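Local coordinates for NikO protein (PDB 4FQD) that transfers an enolpyruvyl group as an essential enzyme of nikkomycin biosynthesis and has the inverse beta/alpha barrel fold of the EPSP synthase family, at residues Q344-L349 and A412-L417; D264-V269 and G338-S343; E376-R381 and T402-T407. The protein carries 4 engineered substitutions. All blocks are in the same frame, centred on the assembly; numbering follows the deposited sequence.

Contact 1: Q344-L349 and A412-L417; sequences QPFLAL and AAVLLL
Two interior helices of an inverse beta/alpha barrel run side by side here, Pro345, Phe346 and Leu349 on one meeting Ala413, Val414 and Leu417 on the other. The short segments point the same way, crossing at -21° with their axes 9.5 Å apart, and only apolar side chains fill the seam. Phe346 works with its rim: CZ sits 3.8 Å from Ala413 CB and CD1 4.0 Å from Leu417 CD1, both methyls lying near the ring plane. Its side chain and that of Leu417 stand at about a right angle. Val414 carries most of the other helix's side. With CG2 anti to its backbone N, that methyl is 3.4 Å from Pro345 O and 3.8 Å from Leu349 CB, and CG1 rests more loosely against the proline ring. Leu349 slides past Val414 in the opposite direction, and its CD2 ends 4.0 Å from Leu417 CB. A third helix, 265-278, closes the groove on Phe346 through Ile266 and Thr270, and on Leu349 and Leu417 through Leu277 and Ala274. Helix 441-447 covers Ala413 with Leu441, while Gln344 NE2 bonds to Glu362 at the end of strand 356-362.

Contact 2: D264-V269 and G338-S343; sequences DLIEVV and GVFSDS
Ile266 pushes its CD1 methyl into the bend of 338-343, and this is where the packing is tight. CG1 lies beside the backbone N, and chi2 of -57° folds CD1 back beside CA instead of extending it. There CD1 meets three residues at once, 3.5 Å from Ser343 OG, 3.7 Å from Asp342 CB and 4.0 Å from Phe340 CB. Its CG2 methyl lies 3.8 Å from Asp342 O. One turn on, Val269 CG2 reaches the same Ser343 OG at 3.8 Å, so that hydroxyl has hydrocarbon on its helix side while it hydrogen-bonds to Glu300. An alanine in place of Ile266 would probably open a gap beside Asp342 CB and Ser343 OG and leave the bend less firmly seated on the helix.

The solvent side is that of Phe340 and Asp342, both partly exposed. Here a single leucine methyl meets the ring, though it comes close: Leu265 CD1 is 3.5 Å from Phe340 CE2, the two side chains crossing obliquely. Lys218 forms a cation-pi pair with that ring. The Asp342 carboxylate is taken up by Arg368 in a salt bridge through OD1; a sulfate, probably from the crystallisation liquor, lies about 4 Å from the Asp342 side chain. At the start of the helix, Asp264 is the N-cap: its OD1 accepts from Glu267 N at 3.0 Å through the anti lone pair. A capped helix start packed against the bend that leads into helix 344-351 fits the EPSP synthase fold, in which the N-terminal ends of interior helices face the cleft between the two domains.

Contact 3: E376-R381 and T402-T407; sequences EALGIR and TDLRAT
Leu378 overlaps Leu404 with one methyl and reaches Thr402 with the other. Its CD1, extended anti to CA (chi2 180°), lies 3.8 Å from Leu404 CD2, and CD2 comes 3.6 Å from Thr402 OG1. The leucine crosses both partners at about a right angle, one methyl to each; Thr402 and Leu404 both point toward the helix. Thr402 has OG1 between its backbone N and carbonyl carbon, which leaves CG2 beside the N; that methyl is 3.7 Å from Ala377 O and 4.3 Å from Ala377 CB. The seam is small and partly open at Ala377 and Thr402, whereas the two leucines are buried, Leu378 touching Ala418 and Leu404 touching Leu415 of helix 409-419. Thr402 and Leu404 share backbone bonds with Thr427 of strand 425-429, the neighbour in the sheet. The helix stops just past the contact in a Schellman motif, Gly379 having positive phi (121°) and two bonds back into the last turn. Its N bonds to Glu376 O at 3.2 Å. The end of the peripheral helix 372-378 thus packs on the outermost strand of a four-stranded sheet, next to the interior helix 409-419, in the inverse barrel.

Overall arrangement
Along the chain the segments run 264-269, 338-343, 344-349, 376-381, 402-407 and 412-417: both segments of contact 2 come before those of contact 1, and contact 3 falls wholly between the two segments of contact 1. Contact 1 is the middle one, about 11 Å, centre to centre, from each of the others, whose centres are about 22 Å apart and which do not touch. Helix 265-278 ties it to contact 2, where the bend 338-343 runs straight on into helix 344-351. Towards contact 3, strand 402-405 leads into helix 409-419, and Ala412 packs on Ala406. Together the three trace a line through one barrel domain, from helix starts deep in the molecule to the sheet outside.

Contact 1: Q344-L349 and A412-L417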
loop_
_atom_site.group_PDB
_atom_site.type_symbol
_atom_site.label_atom_id
_atom_site.label_comp_id
_atom_site.label_asym_id
_atom_site.label_seq_id
_atom_site.Cartn_x
_atom_site.Cartn_y
_atom_site.Cartn_z
ATOM N N GLN A 344 -1.478 -10.985 -7.168
ATOM C CA GLN A 344 -2.092 -10.766 -5.859
ATOM C C GLN A 344 -2.898 -11.940 -5.260
ATOM O O GLN A 344 -2.782 -12.203 -4.062
ATOM C CB GLN A 344 -2.905 -9.462 -5.870
ATOM C CG GLN A 344 -4.290 -9.566 -5.272
ATOM C CD GLN A 344 -5.355 -9.028 -6.203
ATOM O OE1 GLN A 344 -6.399 -9.649 -6.392
ATOM N NE2 GLN A 344 -5.098 -7.863 -6.789
ATOM N N PRO A 345 -3.711 -12.646 -6.072
ATOM C CA PRO A 345 -4.460 -13.758 -5.469
ATOM C C PRO A 345 -3.566 -14.862 -4.901
ATOM O O PRO A 345 -3.905 -15.461 -3.879
ATOM C CB PRO A 345 -5.278 -14.306 -6.644
ATOM C CG PRO A 345 -5.417 -13.159 -7.571
ATOM C CD PRO A 345 -4.125 -12.409 -7.468
ATOM N N PHE A 346 -2.439 -15.121 -5.555
ATOM C CA PHE A 346 -1.521 -16.157 -5.097
ATOM C C PHE A 346 -0.759 -15.710 -3.854
ATOM O O PHE A 346 -0.387 -16.527 -3.014
ATOM C CB PHE A 346 -0.554 -16.544 -6.215
ATOM C CG PHE A 346 -1.239 -16.959 -7.484
ATOM C CD1 PHE A 346 -1.757 -18.236 -7.621
ATOM C CD2 PHE A 346 -1.373 -16.069 -8.537
ATOM C CE1 PHE A 346 -2.392 -18.619 -8.785
ATOM C CE2 PHE A 346 -2.006 -16.447 -9.705
ATOM C CZ PHE A 346 -2.517 -17.724 -9.830
ATOM N N LEU A 347 -0.533 -14.405 -3.743
ATOM C CA LEU A 347 0.117 -13.843 -2.569
ATOM C C LEU A 347 -0.842 -13.843 -1.385
ATOM O O LEU A 347 -0.421 -13.918 -0.229
ATOM C CB LEU A 347 0.609 -12.425 -2.863
ATOM C CG LEU A 347 1.640 -12.326 -3.989
ATOM C CD1 LEU A 347 1.964 -10.877 -4.305
ATOM C CD2 LEU A 347 2.900 -13.091 -3.621
ATOM N N ALA A 348 -2.134 -13.760 -1.683
ATOM C CA ALA A 348 -3.166 -13.819 -0.655
ATOM C C ALA A 348 -3.213 -15.209 -0.037
ATOM O O ALA A 348 -3.381 -15.356 1.173
ATOM C CB ALA A 348 -4.519 -13.451 -1.240
ATOM N N LEU A 349 -3.063 -16.228 -0.877
ATOM C CA LEU A 349 -3.058 -17.610 -0.410
ATOM C C LEU A 349 -1.830 -17.880 0.453
ATOM O O LEU A 349 -1.913 -18.580 1.463
ATOM C CB LEU A 349 -3.097 -18.577 -1.595
ATOM C CG LEU A 349 -3.087 -20.069 -1.259
ATOM C CD1 LEU A 349 -4.215 -20.413 -0.297
ATOM C CD2 LEU A 349 -3.188 -20.901 -2.527
ATOM N N ALA A 412 -9.666 -19.118 -10.531
ATOM C CA ALA A 412 -9.756 -20.558 -10.738
ATOM C C ALA A 412 -8.461 -21.254 -10.335
ATOM O O ALA A 412 -8.480 -22.345 -9.763
ATOM C CB ALA A 412 -10.092 -20.862 -12.189
ATOM N N ALA A 413 -7.336 -20.614 -10.635
ATOM C CA ALA A 413 -6.029 -21.183 -10.338
ATOM C C ALA A 413 -5.757 -21.235 -8.837
ATOM O O ALA A 413 -5.327 -22.262 -8.314
ATOM C CB ALA A 413 -4.934 -20.400 -11.051
ATOM N N VAL A 414 -6.013 -20.127 -8.148
ATOM C CA VAL A 414 -5.715 -20.036 -6.722
ATOM C C VAL A 414 -6.652 -20.908 -5.878
ATOM O O VAL A 414 -6.262 -21.405 -4.821
ATOM C CB VAL A 414 -5.728 -18.568 -6.220
ATOM C CG1 VAL A 414 -7.146 -18.012 -6.192
ATOM C CG2 VAL A 414 -5.077 -18.464 -4.847
ATOM N N LEU A 415 -7.879 -21.102 -6.352
ATOM C CA LEU A 415 -8.825 -21.972 -5.662
ATOM C C LEU A 415 -8.405 -23.427 -5.809
ATOM O O LEU A 415 -8.537 -24.222 -4.877
ATOM C CB LEU A 415 -10.242 -21.776 -6.203
ATOM C CG LEU A 415 -10.938 -20.469 -5.819
ATOM C CD1 LEU A 415 -12.343 -20.419 -6.397
ATOM C CD2 LEU A 415 -10.964 -20.306 -4.310
ATOM N N LEU A 416 -7.898 -23.766 -6.989
ATOM C CA LEU A 416 -7.443 -25.119 -7.271
ATOM C C LEU A 416 -6.233 -25.477 -6.413
ATOM O O LEU A 416 -6.117 -26.603 -5.932
ATOM C CB LEU A 416 -7.105 -25.266 -8.757
ATOM C CG LEU A 416 -6.636 -26.640 -9.232
ATOM C CD1 LEU A 416 -7.626 -27.717 -8.820
ATOM C CD2 LEU A 416 -6.448 -26.636 -10.741
ATOM N N LEU A 417 -5.340 -24.511 -6.220
ATOM C CA LEU A 417 -4.155 -24.719 -5.396
ATOM C C LEU A 417 -4.530 -24.878 -3.928
ATOM O O LEU A 417 -3.980 -25.725 -3.224
ATOM C CB LEU A 417 -3.173 -23.557 -5.559
ATOM C CG LEU A 417 -2.574 -23.344 -6.949
ATOM C CD1 LEU A 417 -1.598 -22.179 -6.934
ATOM C CD2 LEU A 417 -1.896 -24.612 -7.444
#

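Contact 2: D264-V269 and G338-S343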
loop_
_atom_site.group_PDB
_atom_site.type_symbol
_atom_site.label_atom_id
_atom_site.label_comp_id
_atom_site.label_asym_id
_atom_site.label_seq_id
_atom_site.Cartn_x
_atom_site.Cartn_y
_atom_site.Cartn_z
ATOM N N ASP A 264 5.995 -17.111 -19.045
ATOM C CA ASP A 264 4.801 -16.469 -18.503
ATOM C C ASP A 264 5.012 -16.051 -17.053
ATOM O O ASP A 264 5.269 -16.887 -16.187
ATOM C CB ASP A 264 3.589 -17.393 -18.624
ATOM C CG ASP A 264 2.275 -16.664 -18.415
ATOM O OD1 ASP A 264 1.905 -16.419 -17.247
ATOM O OD2 ASP A 264 1.609 -16.338 -19.421
ATOM N N LEU A 265 4.906 -14.750 -16.804
ATOM C CA LEU A 265 5.207 -14.175 -15.499
ATOM C C LEU A 265 4.297 -14.710 -14.399
ATOM O O LEU A 265 4.761 -15.072 -13.319
ATOM C CB LEU A 265 5.111 -12.647 -15.559
ATOM C CG LEU A 265 5.939 -11.957 -16.645
ATOM C CD1 LEU A 265 5.833 -10.446 -16.530
ATOM C CD2 LEU A 265 7.386 -12.397 -16.572
ATOM N N ILE A 266 3.000 -14.760 -14.677
ATOM C CA ILE A 266 2.030 -15.198 -13.680
ATOM C C ILE A 266 2.074 -16.713 -13.486
ATOM O O ILE A 266 1.772 -17.216 -12.404
ATOM C CB ILE A 266 0.602 -14.742 -14.036
ATOM C CG1 ILE A 266 0.602 -13.261 -14.418
ATOM C CG2 ILE A 266 -0.346 -14.982 -12.871
ATOM C CD1 ILE A 266 1.157 -12.352 -13.337
ATOM N N GLU A 267 2.462 -17.439 -14.530
ATOM C CA GLU A 267 2.617 -18.884 -14.414
ATOM C C GLU A 267 3.759 -19.208 -13.458
ATOM O O GLU A 267 3.672 -20.152 -12.672
ATOM C CB GLU A 267 2.869 -19.532 -15.775
ATOM C CG GLU A 267 2.944 -21.052 -15.712
ATOM C CD GLU A 267 3.338 -21.688 -17.030
ATOM O OE1 GLU A 267 3.528 -20.948 -18.018
ATOM O OE2 GLU A 267 3.461 -22.931 -17.074
ATOM N N VAL A 268 4.827 -18.417 -13.530
ATOM C CA VAL A 268 5.958 -18.574 -12.623
ATOM C C VAL A 268 5.508 -18.353 -11.184
ATOM O O VAL A 268 5.824 -19.147 -10.297
ATOM C CB VAL A 268 7.102 -17.596 -12.960
ATOM C CG1 VAL A 268 8.187 -17.655 -11.893
ATOM C CG2 VAL A 268 7.680 -17.908 -14.330
ATOM N N VAL A 269 4.763 -17.273 -10.965
ATOM C CA VAL A 269 4.197 -16.972 -9.655
ATOM C C VAL A 269 3.325 -18.126 -9.172
ATOM O O VAL A 269 3.409 -18.541 -8.014
ATOM C CB VAL A 269 3.346 -15.684 -9.696
ATOM C CG1 VAL A 269 2.643 -15.460 -8.362
ATOM C CG2 VAL A 269 4.209 -14.487 -10.058
ATOM N N GLY A 338 4.527 -1.851 -10.235
ATOM C CA GLY A 338 4.838 -2.658 -9.071
ATOM C C GLY A 338 4.345 -4.082 -9.233
ATOM O O GLY A 338 4.494 -4.682 -10.298
ATOM N N VAL A 339 3.755 -4.620 -8.172
ATOM C CA VAL A 339 3.232 -5.980 -8.187
ATOM C C VAL A 339 2.060 -6.107 -9.155
ATOM O O VAL A 339 1.151 -5.277 -9.152
ATOM C CB VAL A 339 2.774 -6.415 -6.783
ATOM C CG1 VAL A 339 2.234 -7.838 -6.812
ATOM C CG2 VAL A 339 3.922 -6.298 -5.798
ATOM N N PHE A 340 2.093 -7.146 -9.984
ATOM C CA PHE A 340 1.010 -7.416 -10.923
ATOM C C PHE A 340 -0.311 -7.649 -10.202
ATOM O O PHE A 340 -0.337 -8.113 -9.062
ATOM C CB PHE A 340 1.335 -8.633 -11.791
ATOM C CG PHE A 340 2.182 -8.317 -12.987
ATOM C CD1 PHE A 340 1.638 -7.664 -14.081
ATOM C CD2 PHE A 340 3.516 -8.688 -13.026
ATOM C CE1 PHE A 340 2.412 -7.376 -15.186
ATOM C CE2 PHE A 340 4.294 -8.402 -14.130
ATOM C CZ PHE A 340 3.741 -7.747 -15.212
ATOM N N SER A 341 -1.406 -7.329 -10.878
ATOM C CA SER A 341 -2.732 -7.538 -10.320
ATOM C C SER A 341 -3.063 -9.028 -10.299
ATOM O O SER A 341 -3.799 -9.501 -9.435
ATOM C CB SER A 341 -3.770 -6.773 -11.140
ATOM O OG SER A 341 -4.997 -6.674 -10.440
ATOM N N ASP A 342 -2.504 -9.761 -11.256
ATOM C CA ASP A 342 -2.739 -11.197 -11.369
ATOM C C ASP A 342 -1.936 -11.993 -10.345
ATOM O O ASP A 342 -2.241 -13.155 -10.075
ATOM C CB ASP A 342 -2.406 -11.684 -12.780
ATOM C CG ASP A 342 -3.388 -11.182 -13.817
ATOM O OD1 ASP A 342 -4.589 -11.070 -13.492
ATOM O OD2 ASP A 342 -2.964 -10.900 -14.957
ATOM N N SER A 343 -0.908 -11.366 -9.782
ATOM C CA SER A 343 -0.045 -12.032 -8.810
ATOM C C SER A 343 -0.655 -11.997 -7.412
ATOM O O SER A 343 -0.390 -12.869 -6.584
ATOM C CB SER A 343 1.339 -11.379 -8.793
ATOM O OG SER A 343 1.954 -11.451 -10.068
#

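Contact 3: E376-R381 and T402-T407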
loop_
_atom_site.group_PDB
_atom_site.type_symbol
_atom_site.label_atom_id
_atom_site.label_comp_id
_atom_site.label_asym_id
_atom_site.label_seq_id
_atom_site.Cartn_x
_atom_site.Cartn_y
_atom_site.Cartn_z
ATOM N N GLU A 376 -12.875 -18.307 1.646
ATOM C CA GLU A 376 -13.510 -18.266 2.958
ATOM C C GLU A 376 -14.150 -19.610 3.293
ATOM O O GLU A 376 -14.134 -20.048 4.443
ATOM C CB GLU A 376 -14.576 -17.168 2.991
ATOM C CG GLU A 376 -15.044 -16.790 4.384
ATOM C CD GLU A 376 -14.288 -15.603 4.944
ATOM O OE1 GLU A 376 -13.748 -14.814 4.141
ATOM O OE2 GLU A 376 -14.230 -15.459 6.182
ATOM N N ALA A 377 -14.712 -20.257 2.276
ATOM C CA ALA A 377 -15.378 -21.543 2.447
ATOM C C ALA A 377 -14.397 -22.641 2.841
ATOM O O ALA A 377 -14.772 -23.616 3.494
ATOM C CB ALA A 377 -16.122 -21.926 1.175
ATOM N N LEU A 378 -13.139 -22.481 2.442
ATOM C CA LEU A 378 -12.112 -23.472 2.740
ATOM C C LEU A 378 -11.553 -23.318 4.152
ATOM O O LEU A 378 -10.893 -24.220 4.667
ATOM C CB LEU A 378 -10.981 -23.403 1.713
ATOM C CG LEU A 378 -11.343 -23.827 0.288
ATOM C CD1 LEU A 378 -10.136 -23.708 -0.627
ATOM C CD2 LEU A 378 -11.893 -25.246 0.272
ATOM N N GLY A 379 -11.820 -22.175 4.774
ATOM C CA GLY A 379 -11.365 -21.924 6.130
ATOM C C GLY A 379 -10.479 -20.699 6.245
ATOM O O GLY A 379 -10.155 -20.258 7.347
ATOM N N ILE A 380 -10.087 -20.149 5.102
ATOM C CA ILE A 380 -9.236 -18.966 5.070
ATOM C C ILE A 380 -10.021 -17.718 5.470
ATOM O O ILE A 380 -11.096 -17.453 4.934
ATOM C CB ILE A 380 -8.613 -18.765 3.675
ATOM C CG1 ILE A 380 -7.873 -20.032 3.242
ATOM C CG2 ILE A 380 -7.678 -17.567 3.671
ATOM C CD1 ILE A 380 -7.247 -19.937 1.869
ATOM N N ARG A 381 -9.480 -16.957 6.416
ATOM C CA ARG A 381 -10.148 -15.764 6.926
ATOM C C ARG A 381 -9.776 -14.532 6.108
ATOM O O ARG A 381 -8.616 -14.121 6.089
ATOM C CB ARG A 381 -9.765 -15.529 8.387
ATOM C CG ARG A 381 -9.836 -16.762 9.273
ATOM C CD ARG A 381 -11.220 -16.962 9.860
ATOM N NE ARG A 381 -11.152 -17.570 11.185
ATOM C CZ ARG A 381 -11.080 -18.879 11.407
ATOM N NH1 ARG A 381 -11.067 -19.726 10.388
ATOM N NH2 ARG A 381 -11.018 -19.340 12.648
ATOM N N THR A 402 -16.786 -28.785 0.034
ATOM C CA THR A 402 -17.345 -27.520 -0.429
ATOM C C THR A 402 -17.498 -27.485 -1.946
ATOM O O THR A 402 -16.907 -28.295 -2.660
ATOM C CB THR A 402 -16.473 -26.327 0.007
ATOM O OG1 THR A 402 -15.143 -26.494 -0.500
ATOM C CG2 THR A 402 -16.422 -26.231 1.526
ATOM N N ASP A 403 -18.301 -26.542 -2.428
ATOM C CA ASP A 403 -18.473 -26.326 -3.860
ATOM C C ASP A 403 -17.993 -24.934 -4.247
ATOM O O ASP A 403 -18.695 -23.945 -4.035
ATOM C CB ASP A 403 -19.935 -26.500 -4.269
ATOM C CG ASP A 403 -20.398 -27.936 -4.180
ATOM O OD1 ASP A 403 -19.984 -28.748 -5.035
ATOM O OD2 ASP A 403 -21.185 -28.252 -3.264
ATOM N N LEU A 404 -16.797 -24.865 -4.818
ATOM C CA LEU A 404 -16.184 -23.584 -5.150
ATOM C C LEU A 404 -16.509 -23.133 -6.570
ATOM O O LEU A 404 -16.471 -23.925 -7.510
ATOM C CB LEU A 404 -14.667 -23.650 -4.951
ATOM C CG LEU A 404 -14.115 -23.252 -3.578
ATOM C CD1 LEU A 404 -14.840 -23.962 -2.451
ATOM C CD2 LEU A 404 -12.627 -23.541 -3.504
ATOM N N ARG A 405 -16.833 -21.853 -6.714
ATOM C CA ARG A 405 -17.106 -21.277 -8.024
ATOM C C ARG A 405 -16.055 -20.236 -8.386
ATOM O O ARG A 405 -15.825 -19.285 -7.638
ATOM C CB ARG A 405 -18.500 -20.646 -8.058
ATOM C CG ARG A 405 -18.805 -19.916 -9.356
ATOM C CD ARG A 405 -20.136 -19.187 -9.291
ATOM N NE ARG A 405 -20.410 -18.447 -10.519
ATOM C CZ ARG A 405 -20.965 -18.980 -11.602
ATOM N NH1 ARG A 405 -21.299 -20.263 -11.612
ATOM N NH2 ARG A 405 -21.180 -18.236 -12.678
ATOM N N ALA A 406 -15.418 -20.419 -9.538
ATOM C CA ALA A 406 -14.413 -19.476 -10.013
ATOM C C ALA A 406 -15.074 -18.290 -10.705
ATOM O O ALA A 406 -16.021 -18.457 -11.471
ATOM C CB ALA A 406 -13.443 -20.165 -10.953
ATOM N N THR A 407 -14.571 -17.092 -10.430
ATOM C CA THR A 407 -15.115 -15.882 -11.033
ATOM C C THR A 407 -14.274 -15.425 -12.218
ATOM O O THR A 407 -14.769 -14.732 -13.107
ATOM C CB THR A 407 -15.215 -14.733 -10.011
ATOM O OG1 THR A 407 -13.929 -14.503 -9.421
ATOM C CG2 THR A 407 -16.215 -15.076 -8.918
#